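Local coordinates for polyketide Synthase III (Ectocarpus siliculosus, PDB 4B0N), which is a type III polyketide synthase of the chalcone synthase family that probably acts as an acyltransferase in making phlorotannin monomers, at residues A[328-333]-A[350-355]; A[336-341]-A[354-359]; A[119-124]-A[284-289]; A[126-131]-A[221-226]; A[42-47]-A[264-269]. All coordinates share one frame; numbering follows the deposited sequence.

Interaction 1 of 5, residues A[328-333]-A[350-355]; sequences WCVHPG and EQTADS
Ser355, in the first turn of helix 353-362, meets the backbone of Val330, in the segment of strand 327-330. Followed outward, its CB lies 3.6 Å from Val330 O, and its OG, held beside its own backbone N (chi1 -55°), donates a 3.0 Å hydrogen bond to that oxygen. The bond reaches Val330 O at a C=O...donor angle of 123°, close to the carbonyl plane. Ser355 O faces Pro332, whose CB comes to 3.3 Å. At the other end, Gln351 NE2 lies 4.0 Å from Trp328 NE1, the amide plane turned 80° to the indole, while Gln351 OE1 bonds to Ser348. An alanine at Ser355 would probably leave Val330 O without this donor and this part of the chain less firmly tied to the helix. With Cys329 already bonded to Met396 and Phe398 of strand 394-401, the buried hydroxyl gives the strand's outer side a directional bond among contacts that are otherwise van der Waals only.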
# COMPACT_ATOMS: atom_id res chain seq x y z
N TRP A 328 -23.88 -7.68 12.71
CA TRP A 328 -22.95 -8.26 11.75
C TRP A 328 -22.84 -7.35 10.57
O TRP A 328 -23.85 -7.02 9.94
CB TRP A 328 -23.41 -9.65 11.31
CG TRP A 328 -23.48 -10.68 12.41
CD1 TRP A 328 -24.51 -10.88 13.32
CD2 TRP A 328 -22.48 -11.71 12.73
NE1 TRP A 328 -24.22 -11.92 14.17
CE2 TRP A 328 -23.03 -12.47 13.87
CE3 TRP A 328 -21.24 -12.07 12.21
CZ2 TRP A 328 -22.34 -13.53 14.44
CZ3 TRP A 328 -20.56 -13.15 12.80
CH2 TRP A 328 -21.10 -13.86 13.89
N CYS A 329 -21.62 -6.93 10.26
CA CYS A 329 -21.37 -6.08 9.10
C CYS A 329 -20.68 -6.86 7.99
O CYS A 329 -19.45 -6.87 7.88
CB CYS A 329 -20.57 -4.84 9.50
SG CYS A 329 -21.52 -3.63 10.44
N VAL A 330 -21.48 -7.52 7.17
CA VAL A 330 -20.98 -8.31 6.05
C VAL A 330 -20.74 -7.41 4.85
O VAL A 330 -21.54 -6.51 4.57
CB VAL A 330 -21.94 -9.46 5.67
CG1 VAL A 330 -21.32 -10.36 4.61
CG2 VAL A 330 -22.33 -10.27 6.89
N HIS A 331 -19.64 -7.65 4.14
CA HIS A 331 -19.28 -6.91 2.94
C HIS A 331 -20.27 -7.17 1.83
O HIS A 331 -20.39 -8.30 1.35
CB HIS A 331 -17.86 -7.26 2.51
CG HIS A 331 -17.49 -6.77 1.13
ND1 HIS A 331 -17.25 -5.48 0.86
CD2 HIS A 331 -17.33 -7.46 -0.07
CE1 HIS A 331 -16.95 -5.34 -0.44
NE2 HIS A 331 -17.00 -6.56 -1.01
N PRO A 332 -21.00 -6.11 1.40
CA PRO A 332 -22.00 -6.24 0.33
C PRO A 332 -21.35 -6.31 -1.05
O PRO A 332 -21.46 -5.36 -1.84
CB PRO A 332 -22.84 -4.97 0.49
CG PRO A 332 -21.90 -3.97 1.08
CD PRO A 332 -20.90 -4.73 1.90
N GLY A 333 -20.69 -7.42 -1.33
CA GLY A 333 -19.95 -7.60 -2.58
C GLY A 333 -20.79 -8.11 -3.73
O GLY A 333 -20.34 -8.15 -4.88
N GLU A 350 -32.62 -10.20 8.52
CA GLU A 350 -32.89 -9.01 9.32
C GLU A 350 -31.60 -8.48 9.96
O GLU A 350 -31.46 -7.28 10.18
CB GLU A 350 -33.94 -9.29 10.41
CG GLU A 350 -34.74 -10.59 10.26
CD GLU A 350 -35.58 -10.66 8.99
OE1 GLU A 350 -36.45 -9.78 8.78
OE2 GLU A 350 -35.37 -11.59 8.19
N GLN A 351 -30.68 -9.40 10.28
CA GLN A 351 -29.37 -9.04 10.82
C GLN A 351 -28.49 -8.45 9.73
O GLN A 351 -27.70 -7.53 9.97
CB GLN A 351 -28.69 -10.26 11.42
CG GLN A 351 -29.24 -10.72 12.76
CD GLN A 351 -28.86 -12.15 13.09
OE1 GLN A 351 -29.14 -13.07 12.32
NE2 GLN A 351 -28.21 -12.34 14.23
N THR A 352 -28.62 -9.00 8.52
CA THR A 352 -27.85 -8.56 7.36
C THR A 352 -28.56 -7.44 6.58
O THR A 352 -28.12 -7.06 5.50
CB THR A 352 -27.55 -9.73 6.40
OG1 THR A 352 -28.76 -10.47 6.15
CG2 THR A 352 -26.51 -10.67 7.00
N ALA A 353 -29.66 -6.93 7.14
CA ALA A 353 -30.49 -5.90 6.50
C ALA A 353 -29.72 -4.64 6.11
O ALA A 353 -30.08 -3.96 5.14
CB ALA A 353 -31.68 -5.55 7.39
N ASP A 354 -28.67 -4.33 6.87
CA ASP A 354 -27.79 -3.20 6.56
C ASP A 354 -26.99 -3.46 5.29
O ASP A 354 -26.80 -2.56 4.47
CB ASP A 354 -26.82 -2.94 7.72
CG ASP A 354 -27.53 -2.53 9.00
OD1 ASP A 354 -28.44 -1.67 8.94
OD2 ASP A 354 -27.17 -3.06 10.07
N SER A 355 -26.53 -4.71 5.13
CA SER A 355 -25.71 -5.10 3.99
C SER A 355 -26.48 -5.06 2.67
O SER A 355 -25.92 -4.69 1.63
CB SER A 355 -25.10 -6.49 4.22
OG SER A 355 -24.39 -6.56 5.44

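Interaction 2 of 5, residues A[336-341]-A[354-359]; sequences RIIEEA and DSWAVL
The segments 336-341 and 354-359 run antiparallel at 178°, their axes 10.9 Å apart, with Ile338 opposite Ser355 where the CA atoms come nearest. Ile338 fills the gap between them and slides past the indole of Trp356 in the opposite direction. Its CD1 sits over the six-membered ring, 4.1 Å from the centroid and 15° off the normal, which makes a CH-pi contact. Toward the rim of the same face lies Ile338 CG2, 3.9 Å from Trp356 CE2, so the two branches cover the ring together. The extended outer bond of Ile338 (chi2 166°) carries CD1 further across the groove, to 3.9 Å from Ser355 O and 4.3 Å from Leu359 CG. Glu339 meets the indole differently: its CG lies at the ring edge, near the plane, 4.0 Å from Trp356 CH2, and the two side chains cross at about a right angle. The aliphatic part of the glutamate thus does the touching. Arg87 adds a cation-pi contact to Trp356. The pair forms a helical hairpin in the C-terminal domain. Helix 299-316 packs against Arg336, Ile337 and Glu340 on one helix, helix 369-385 against Asp354, Ala357 and Val358 on the other, and Pro332, in the loop after strand 327-330, touches Ile338, Val358 and Leu359.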
# COMPACT_ATOMS: atom_id res chain seq x y z
N ARG A 336 -24.91 -13.12 -4.20
CA ARG A 336 -24.45 -14.42 -3.72
C ARG A 336 -23.43 -14.31 -2.58
O ARG A 336 -23.35 -15.21 -1.74
CB ARG A 336 -23.88 -15.25 -4.86
CG ARG A 336 -24.92 -15.85 -5.80
CD ARG A 336 -24.44 -17.16 -6.41
NE ARG A 336 -24.48 -18.25 -5.44
CZ ARG A 336 -23.67 -19.31 -5.46
NH1 ARG A 336 -22.74 -19.44 -6.40
NH2 ARG A 336 -23.79 -20.25 -4.53
N ILE A 337 -22.67 -13.22 -2.55
CA ILE A 337 -21.65 -13.02 -1.52
C ILE A 337 -22.27 -12.85 -0.13
O ILE A 337 -21.78 -13.43 0.85
CB ILE A 337 -20.68 -11.86 -1.89
CG1 ILE A 337 -19.84 -12.26 -3.12
CG2 ILE A 337 -19.78 -11.49 -0.72
CD1 ILE A 337 -19.09 -11.12 -3.78
N ILE A 338 -23.36 -12.09 -0.04
CA ILE A 338 -24.09 -11.93 1.22
C ILE A 338 -24.83 -13.21 1.60
O ILE A 338 -24.81 -13.62 2.76
CB ILE A 338 -25.07 -10.74 1.16
CG1 ILE A 338 -24.35 -9.46 0.73
CG2 ILE A 338 -25.76 -10.54 2.51
CD1 ILE A 338 -25.26 -8.33 0.33
N GLU A 339 -25.47 -13.84 0.61
CA GLU A 339 -26.28 -15.04 0.82
C GLU A 339 -25.52 -16.21 1.45
O GLU A 339 -26.04 -16.90 2.32
CB GLU A 339 -26.92 -15.49 -0.49
CG GLU A 339 -28.14 -14.69 -0.92
CD GLU A 339 -28.66 -15.09 -2.29
OE1 GLU A 339 -27.94 -15.80 -3.03
OE2 GLU A 339 -29.79 -14.68 -2.64
N GLU A 340 -24.29 -16.42 0.99
CA GLU A 340 -23.46 -17.52 1.48
C GLU A 340 -22.84 -17.21 2.84
O GLU A 340 -22.51 -18.12 3.61
CB GLU A 340 -22.39 -17.90 0.45
CG GLU A 340 -22.94 -18.46 -0.85
CD GLU A 340 -23.47 -19.88 -0.73
OE1 GLU A 340 -24.47 -20.11 -0.02
OE2 GLU A 340 -22.89 -20.78 -1.37
N ALA A 341 -22.68 -15.92 3.13
CA ALA A 341 -22.30 -15.47 4.47
C ALA A 341 -23.45 -15.75 5.44
O ALA A 341 -23.21 -16.13 6.59
CB ALA A 341 -21.96 -13.99 4.45
N ASP A 354 -28.67 -4.33 6.87
CA ASP A 354 -27.79 -3.20 6.56
C ASP A 354 -26.99 -3.46 5.29
O ASP A 354 -26.80 -2.56 4.47
CB ASP A 354 -26.82 -2.94 7.72
CG ASP A 354 -27.53 -2.53 9.00
OD1 ASP A 354 -28.44 -1.67 8.94
OD2 ASP A 354 -27.17 -3.06 10.07
N SER A 355 -26.53 -4.71 5.13
CA SER A 355 -25.71 -5.10 3.99
C SER A 355 -26.48 -5.06 2.67
O SER A 355 -25.92 -4.69 1.63
CB SER A 355 -25.10 -6.49 4.22
OG SER A 355 -24.39 -6.56 5.44
N TRP A 356 -27.75 -5.45 2.71
CA TRP A 356 -28.62 -5.37 1.53
C TRP A 356 -28.91 -3.94 1.17
O TRP A 356 -28.97 -3.59 -0.01
CB TRP A 356 -29.93 -6.12 1.77
CG TRP A 356 -29.77 -7.62 1.82
CD1 TRP A 356 -29.94 -8.45 2.93
CD2 TRP A 356 -29.41 -8.52 0.72
NE1 TRP A 356 -29.72 -9.76 2.59
CE2 TRP A 356 -29.40 -9.87 1.29
CE3 TRP A 356 -29.11 -8.35 -0.63
CZ2 TRP A 356 -29.09 -10.99 0.52
CZ3 TRP A 356 -28.81 -9.48 -1.39
CH2 TRP A 356 -28.80 -10.77 -0.83
N ALA A 357 -29.10 -3.11 2.20
CA ALA A 357 -29.42 -1.69 2.02
C ALA A 357 -28.30 -0.92 1.32
O ALA A 357 -28.57 -0.11 0.43
CB ALA A 357 -29.75 -1.06 3.37
N VAL A 358 -27.06 -1.17 1.72
CA VAL A 358 -25.90 -0.54 1.10
C VAL A 358 -25.79 -1.00 -0.35
O VAL A 358 -25.70 -0.17 -1.26
CB VAL A 358 -24.60 -0.83 1.89
CG1 VAL A 358 -23.36 -0.51 1.06
CG2 VAL A 358 -24.59 -0.04 3.18
N LEU A 359 -25.84 -2.31 -0.55
CA LEU A 359 -25.77 -2.93 -1.87
C LEU A 359 -26.84 -2.38 -2.83
O LEU A 359 -26.54 -2.05 -3.97
CB LEU A 359 -25.91 -4.46 -1.74
CG LEU A 359 -25.48 -5.44 -2.84
CD1 LEU A 359 -26.64 -5.81 -3.76
CD2 LEU A 359 -24.26 -4.96 -3.62

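Interaction 3 of 5, residues A[119-124]-A[284-289]; sequences VPVDVR and LAIKPN
Val119 and Asn289 meet first, the backbone N of Val119 donating a 2.8 Å hydrogen bond to Asn289 OD1. The donor lies in the amide carbonyl plane, at a C=O...donor angle of 160°. Val119 O, close by, is approached by Asn289 CA in a CA-H...O contact of 3.6 Å. Pro120, at the N-cap position, offers a similar contact from its CA to Pro288 O. That carbonyl also accepts a weak bond from Val121 N, the first residue of helix 121-146. The partners Pro288 and Asn289 form the two-residue turn of a beta-hairpin between strands 282-287 and 290-295, with backbone angles close to those of a type I turn, and the contact therefore joins the start of a long N-terminal-domain helix to a hairpin tip of the C-terminal domain. Val121 CG1 is 3.9 Å from Ile286 CG2, the side chains crossing at about a right angle; Val121 and Asp122 also pack on Pro288 of the second subunit. One helical turn on, Arg124 reaches back, extended from CG to NE. Its NE donates 2.8 Å to Val119 O, which lies in the guanidinium plane. Arg124 NH2 bonds to Asn289 OD1 at 3.1 Å, coming from 56° above the amide carbonyl plane, so OD1 has two donors. Arg124 NH1 turns to the carbonyls of Val226 and Thr228.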
# COMPACT_ATOMS: atom_id res chain seq x y z
N VAL A 119 -9.44 3.01 -23.45
CA VAL A 119 -8.70 4.09 -22.82
C VAL A 119 -7.44 3.52 -22.15
O VAL A 119 -7.53 2.56 -21.39
CB VAL A 119 -9.54 4.86 -21.78
CG1 VAL A 119 -8.77 6.06 -21.25
CG2 VAL A 119 -10.86 5.32 -22.38
N PRO A 120 -6.27 4.11 -22.45
CA PRO A 120 -5.02 3.68 -21.82
C PRO A 120 -5.04 3.86 -20.30
O PRO A 120 -5.68 4.81 -19.81
CB PRO A 120 -3.98 4.61 -22.45
CG PRO A 120 -4.57 4.99 -23.76
CD PRO A 120 -6.03 5.13 -23.49
N VAL A 121 -4.36 2.97 -19.58
CA VAL A 121 -4.33 3.00 -18.10
C VAL A 121 -3.93 4.34 -17.52
O VAL A 121 -4.53 4.79 -16.54
CB VAL A 121 -3.40 1.93 -17.48
CG1 VAL A 121 -4.21 0.87 -16.74
CG2 VAL A 121 -2.44 1.33 -18.49
N ASP A 122 -2.92 4.98 -18.11
CA ASP A 122 -2.44 6.26 -17.59
C ASP A 122 -3.50 7.35 -17.65
O ASP A 122 -3.65 8.12 -16.70
CB ASP A 122 -1.13 6.69 -18.26
CG ASP A 122 -1.20 6.68 -19.77
OD1 ASP A 122 -1.60 5.64 -20.35
OD2 ASP A 122 -0.84 7.71 -20.38
N VAL A 123 -4.26 7.39 -18.75
CA VAL A 123 -5.37 8.33 -18.91
C VAL A 123 -6.50 8.01 -17.92
O VAL A 123 -7.11 8.92 -17.34
CB VAL A 123 -5.90 8.36 -20.36
CG1 VAL A 123 -6.93 9.47 -20.54
CG2 VAL A 123 -4.76 8.53 -21.35
N ARG A 124 -6.77 6.72 -17.73
CA ARG A 124 -7.75 6.25 -16.75
C ARG A 124 -7.36 6.65 -15.32
O ARG A 124 -8.21 7.06 -14.53
CB ARG A 124 -7.94 4.73 -16.84
CG ARG A 124 -8.73 4.28 -18.07
CD ARG A 124 -8.93 2.77 -18.10
NE ARG A 124 -9.44 2.33 -19.40
CZ ARG A 124 -10.72 2.07 -19.67
NH1 ARG A 124 -11.66 2.20 -18.74
NH2 ARG A 124 -11.07 1.68 -20.88
N LEU A 284 -6.69 -10.12 -9.41
CA LEU A 284 -6.67 -8.73 -9.89
C LEU A 284 -5.50 -8.50 -10.82
O LEU A 284 -4.40 -9.02 -10.61
CB LEU A 284 -6.56 -7.76 -8.71
CG LEU A 284 -7.35 -8.01 -7.42
CD1 LEU A 284 -7.05 -6.93 -6.40
CD2 LEU A 284 -8.85 -8.10 -7.69
N ALA A 285 -5.73 -7.70 -11.86
CA ALA A 285 -4.68 -7.39 -12.83
C ALA A 285 -4.71 -5.92 -13.24
O ALA A 285 -5.74 -5.26 -13.14
CB ALA A 285 -4.81 -8.29 -14.05
N ILE A 286 -3.56 -5.43 -13.68
CA ILE A 286 -3.49 -4.14 -14.35
C ILE A 286 -3.14 -4.38 -15.81
O ILE A 286 -1.99 -4.65 -16.15
CB ILE A 286 -2.46 -3.19 -13.72
CG1 ILE A 286 -2.63 -3.13 -12.19
CG2 ILE A 286 -2.58 -1.80 -14.34
CD1 ILE A 286 -1.50 -2.41 -11.48
N LYS A 287 -4.15 -4.31 -16.67
CA LYS A 287 -3.98 -4.47 -18.11
C LYS A 287 -3.84 -3.09 -18.78
O LYS A 287 -4.16 -2.08 -18.15
CB LYS A 287 -5.16 -5.25 -18.70
CG LYS A 287 -5.16 -6.73 -18.35
CD LYS A 287 -6.46 -7.41 -18.76
CE LYS A 287 -6.43 -8.89 -18.42
NZ LYS A 287 -7.75 -9.55 -18.64
N PRO A 288 -3.36 -3.05 -20.04
CA PRO A 288 -3.25 -1.78 -20.77
C PRO A 288 -4.55 -0.97 -20.88
O PRO A 288 -4.51 0.26 -20.92
CB PRO A 288 -2.78 -2.21 -22.15
CG PRO A 288 -2.01 -3.46 -21.90
CD PRO A 288 -2.74 -4.16 -20.79
N ASN A 289 -5.70 -1.66 -20.92
CA ASN A 289 -6.99 -0.98 -21.03
C ASN A 289 -7.67 -0.74 -19.68
O ASN A 289 -8.89 -0.52 -19.61
CB ASN A 289 -7.92 -1.73 -21.98
CG ASN A 289 -9.04 -0.86 -22.52
OD1 ASN A 289 -8.88 0.35 -22.70
ND2 ASN A 289 -10.19 -1.48 -22.77

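Interaction 4 of 5, residues A[126-131]-A[221-226]; sequences DKFKEK and VELSSV
Phe128 and Leu223 carry the tight part of this contact, where helix 126-131 lies on strand 221-223 with axes 9.6 Å apart at 127°. Chi1 of 179° puts CG of Phe128 anti to the backbone N, and the ring beyond it comes up to the strand. Its CD2 lies 3.8 Å from Leu223 CB, and Leu223 CD1 lies 3.8 Å from CE2, the two side chains crossing at a slant. Farther out, Phe128 CZ reaches Val221 CG1 at 4.1 Å, tip to tip, with the methyl at the ring edge near its plane. An alanine at Phe128 would probably open a gap beside Leu223 and Val221, since every ring atom that meets them would be gone. The lysines contribute differently, through their first carbons. Lys127 CB is 3.5 Å from Val226 CG1, and Lys131 CB is 3.7 Å from Leu223 CD2, while both ammonium ends lead away from the strand. Lys127 NZ pairs with exposed Glu130 OE1 at 3.1 Å, and Lys131 NZ forms a salt bridge with Asp107, leaving the apolar seam without charges. Strand 215-223 is the middle strand of the five-stranded sheet, between 245-255 and 154-161. Helix 121-146 covers it and brings Ala132 and Val136 onto Val221, while Leu170 of helix 170-177 touches both Phe128 and Val221.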
# COMPACT_ATOMS: atom_id res chain seq x y z
N ASP A 126 -5.24 9.15 -14.58
CA ASP A 126 -5.30 10.61 -14.57
C ASP A 126 -6.70 11.11 -14.21
O ASP A 126 -6.85 12.12 -13.51
CB ASP A 126 -4.87 11.18 -15.92
CG ASP A 126 -3.36 11.08 -16.16
OD1 ASP A 126 -2.61 10.83 -15.19
OD2 ASP A 126 -2.93 11.26 -17.32
N LYS A 127 -7.72 10.40 -14.69
CA LYS A 127 -9.11 10.67 -14.35
C LYS A 127 -9.46 10.32 -12.90
O LYS A 127 -10.29 10.99 -12.28
CB LYS A 127 -10.05 9.92 -15.29
CG LYS A 127 -10.87 10.82 -16.18
CD LYS A 127 -12.01 11.49 -15.42
CE LYS A 127 -12.97 12.15 -16.39
NZ LYS A 127 -13.47 13.45 -15.88
N PHE A 128 -8.83 9.26 -12.38
CA PHE A 128 -9.00 8.89 -10.98
C PHE A 128 -8.61 10.05 -10.08
O PHE A 128 -9.36 10.43 -9.18
CB PHE A 128 -8.17 7.65 -10.64
CG PHE A 128 -8.27 7.24 -9.20
CD1 PHE A 128 -7.43 7.79 -8.23
CD2 PHE A 128 -9.22 6.30 -8.80
CE1 PHE A 128 -7.54 7.43 -6.90
CE2 PHE A 128 -9.33 5.93 -7.46
CZ PHE A 128 -8.49 6.50 -6.51
N LYS A 129 -7.43 10.62 -10.33
CA LYS A 129 -6.94 11.78 -9.58
C LYS A 129 -7.91 12.95 -9.69
O LYS A 129 -8.26 13.56 -8.68
CB LYS A 129 -5.55 12.20 -10.08
CG LYS A 129 -4.94 13.34 -9.29
CD LYS A 129 -3.58 13.72 -9.84
CE LYS A 129 -3.11 15.05 -9.27
NZ LYS A 129 -1.79 15.44 -9.83
N GLU A 130 -8.34 13.24 -10.91
CA GLU A 130 -9.21 14.37 -11.21
C GLU A 130 -10.51 14.37 -10.40
O GLU A 130 -11.03 15.43 -10.05
CB GLU A 130 -9.54 14.40 -12.71
CG GLU A 130 -10.21 15.68 -13.18
CD GLU A 130 -11.10 15.48 -14.39
OE1 GLU A 130 -10.73 14.70 -15.30
OE2 GLU A 130 -12.18 16.11 -14.43
N LYS A 131 -11.02 13.18 -10.10
CA LYS A 131 -12.32 13.04 -9.45
C LYS A 131 -12.23 12.65 -7.98
O LYS A 131 -13.13 12.98 -7.20
CB LYS A 131 -13.20 12.05 -10.22
CG LYS A 131 -13.58 12.49 -11.63
CD LYS A 131 -14.75 13.46 -11.63
CE LYS A 131 -15.12 13.89 -13.04
NZ LYS A 131 -16.36 14.71 -13.06
N VAL A 221 -11.02 5.06 -0.70
CA VAL A 221 -11.54 5.71 -1.89
C VAL A 221 -11.49 4.72 -3.03
O VAL A 221 -10.52 3.97 -3.18
CB VAL A 221 -10.76 7.00 -2.25
CG1 VAL A 221 -9.29 6.70 -2.51
CG2 VAL A 221 -11.39 7.71 -3.43
N GLU A 222 -12.54 4.71 -3.84
CA GLU A 222 -12.64 3.78 -4.95
C GLU A 222 -13.45 4.36 -6.09
O GLU A 222 -14.52 4.93 -5.88
CB GLU A 222 -13.25 2.47 -4.47
CG GLU A 222 -12.48 1.25 -4.95
CD GLU A 222 -11.21 1.01 -4.16
OE1 GLU A 222 -11.29 0.81 -2.93
OE2 GLU A 222 -10.12 1.00 -4.78
N LEU A 223 -12.91 4.21 -7.30
CA LEU A 223 -13.58 4.65 -8.52
C LEU A 223 -13.46 3.58 -9.60
O LEU A 223 -12.56 3.65 -10.45
CB LEU A 223 -12.99 5.97 -9.03
CG LEU A 223 -13.43 7.31 -8.45
CD1 LEU A 223 -12.78 7.59 -7.10
CD2 LEU A 223 -13.05 8.41 -9.43
N SER A 224 -14.34 2.59 -9.56
CA SER A 224 -14.37 1.55 -10.59
C SER A 224 -15.03 2.02 -11.90
O SER A 224 -15.00 1.29 -12.90
CB SER A 224 -15.02 0.26 -10.05
OG SER A 224 -16.24 0.51 -9.37
N SER A 225 -15.59 3.23 -11.91
CA SER A 225 -16.22 3.79 -13.11
C SER A 225 -15.21 4.35 -14.10
O SER A 225 -15.59 4.87 -15.16
CB SER A 225 -17.25 4.86 -12.74
OG SER A 225 -16.62 6.08 -12.36
N VAL A 226 -13.93 4.27 -13.77
CA VAL A 226 -12.88 4.75 -14.65
C VAL A 226 -12.19 3.58 -15.34
O VAL A 226 -11.34 3.78 -16.21
CB VAL A 226 -11.85 5.63 -13.91
CG1 VAL A 226 -11.37 6.73 -14.84
CG2 VAL A 226 -12.45 6.25 -12.66

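Interaction 5 of 5, residues A[42-47]-A[264-269]; sequences YPVIAG and TLAIVD
Val44 overlaps Ala266 and Thr264, its two methyls taking different partners. CG2 lies 3.7 Å from Ala266 CB, while CG1, anti to the backbone N (chi1 -171°), comes to 3.6 Å from Thr264 CG2, the side chains crossing at about a right angle. This is where the two halves of the thiolase-like fold meet: strand 42-51 is an outermost strand of the N-terminal sheet and strand 265-274 an outermost strand of the C-terminal one. The segments run at 140° to each other with axes 4.8 Å apart, close enough to touch, yet with a single hydrogen bond rather than a ladder. Apolar groups flank the crossing. Ile45 and Ile267 meet obliquely through their CD1 methyls, 4.0 Å apart. Beyond Ala266, Tyr42 also takes part, its CB 4.0 Å from Ala266 CB and its ring atom CE1 4.2 Å from Val268 CG1. Helix 196-210 lies against the same place, with Asn205 touching both Pro43 and Ile267 and Phe201 touching Ile45, while Phe378 of helix 369-385 adds to the packing on Ile45. Each strand belongs to its own sheet: 42-51 pairs with 245-255, as in the backbone bond of Val44 to Lys253, and 265-274 pairs with 405-413. The one bond between the segments runs 2.9 Å from Ile267 N to Pro43 O, nearly along the C=O axis at 169°.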
# COMPACT_ATOMS: atom_id res chain seq x y z
N TYR A 42 -7.44 1.27 23.97
CA TYR A 42 -8.25 0.71 22.89
C TYR A 42 -8.40 1.69 21.73
O TYR A 42 -8.54 2.89 21.96
CB TYR A 42 -9.63 0.33 23.42
CG TYR A 42 -9.65 -0.78 24.44
CD1 TYR A 42 -9.59 -2.12 24.05
CD2 TYR A 42 -9.74 -0.50 25.81
CE1 TYR A 42 -9.61 -3.15 24.99
CE2 TYR A 42 -9.76 -1.51 26.75
CZ TYR A 42 -9.70 -2.83 26.34
OH TYR A 42 -9.72 -3.85 27.26
N PRO A 43 -8.38 1.18 20.48
CA PRO A 43 -8.68 2.04 19.34
C PRO A 43 -10.18 2.27 19.17
O PRO A 43 -10.97 1.32 19.22
CB PRO A 43 -8.10 1.27 18.15
CG PRO A 43 -8.07 -0.15 18.58
CD PRO A 43 -7.93 -0.17 20.07
N VAL A 44 -10.56 3.53 19.00
CA VAL A 44 -11.96 3.92 18.82
C VAL A 44 -12.12 4.81 17.60
O VAL A 44 -11.30 5.70 17.35
CB VAL A 44 -12.52 4.69 20.05
CG1 VAL A 44 -14.03 4.88 19.91
CG2 VAL A 44 -12.21 3.97 21.35
N ILE A 45 -13.18 4.56 16.83
CA ILE A 45 -13.57 5.45 15.74
C ILE A 45 -14.22 6.71 16.33
O ILE A 45 -15.34 6.66 16.85
CB ILE A 45 -14.52 4.74 14.73
CG1 ILE A 45 -13.80 3.56 14.07
CG2 ILE A 45 -15.02 5.72 13.68
CD1 ILE A 45 -14.73 2.50 13.51
N ALA A 46 -13.49 7.82 16.27
CA ALA A 46 -13.94 9.09 16.83
C ALA A 46 -14.84 9.89 15.88
O ALA A 46 -15.71 10.64 16.31
CB ALA A 46 -12.74 9.93 17.27
N GLY A 47 -14.61 9.72 14.58
CA GLY A 47 -15.42 10.37 13.55
C GLY A 47 -15.46 9.53 12.29
O GLY A 47 -14.48 8.89 11.93
N THR A 264 -19.71 3.77 24.42
CA THR A 264 -18.71 3.77 23.35
C THR A 264 -18.29 2.35 22.93
O THR A 264 -17.96 1.51 23.78
CB THR A 264 -17.45 4.58 23.75
OG1 THR A 264 -17.82 5.91 24.11
CG2 THR A 264 -16.44 4.64 22.61
N LEU A 265 -18.33 2.11 21.63
CA LEU A 265 -17.81 0.88 21.04
C LEU A 265 -16.37 1.11 20.60
O LEU A 265 -16.06 2.13 19.98
CB LEU A 265 -18.65 0.45 19.83
CG LEU A 265 -20.06 -0.08 20.06
CD1 LEU A 265 -20.86 -0.04 18.77
CD2 LEU A 265 -20.05 -1.49 20.64
N ALA A 266 -15.50 0.16 20.92
CA ALA A 266 -14.10 0.23 20.49
C ALA A 266 -13.72 -1.03 19.72
O ALA A 266 -14.27 -2.10 19.96
CB ALA A 266 -13.19 0.42 21.69
N ILE A 267 -12.76 -0.90 18.80
CA ILE A 267 -12.26 -2.05 18.06
C ILE A 267 -11.30 -2.85 18.96
O ILE A 267 -10.11 -2.53 19.08
CB ILE A 267 -11.62 -1.65 16.71
CG1 ILE A 267 -12.59 -0.78 15.90
CG2 ILE A 267 -11.22 -2.89 15.91
CD1 ILE A 267 -11.98 -0.10 14.69
N VAL A 268 -11.85 -3.89 19.59
CA VAL A 268 -11.13 -4.68 20.60
C VAL A 268 -10.07 -5.61 19.99
O VAL A 268 -9.02 -5.83 20.60
CB VAL A 268 -12.11 -5.50 21.47
CG1 VAL A 268 -11.38 -6.18 22.63
CG2 VAL A 268 -13.21 -4.61 22.03
N ASP A 269 -10.36 -6.16 18.81
CA ASP A 269 -9.42 -7.07 18.15
C ASP A 269 -9.57 -7.08 16.63
O ASP A 269 -10.59 -6.63 16.09
CB ASP A 269 -9.57 -8.49 18.70
CG ASP A 269 -8.35 -9.38 18.42
OD1 ASP A 269 -7.21 -8.86 18.42
OD2 ASP A 269 -8.54 -10.59 18.21

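Overall arrangement
Interactions 1, 2 and 4 are buried, whereas 3 and 5 are partly buried and join N-terminal to C-terminal parts of the chain. Interactions 1 and 2 share helix 353-362, with centres 5 Å apart: one ties it to an edge strand through a hydroxyl, the other to its hairpin partner through apolar and ring contacts. Interactions 3 and 4 share helix 121-146 and are linked by Arg124 NH1, 3.0 Å from Val226 O. The first is polar and lies at the dimer contact, the second largely hydrocarbon against the sheet. Interaction 5 touches none of the others; the centres of interactions 1 and 5 are about 20 Å apart, and it reaches the sheets that 1 and 4 use elsewhere.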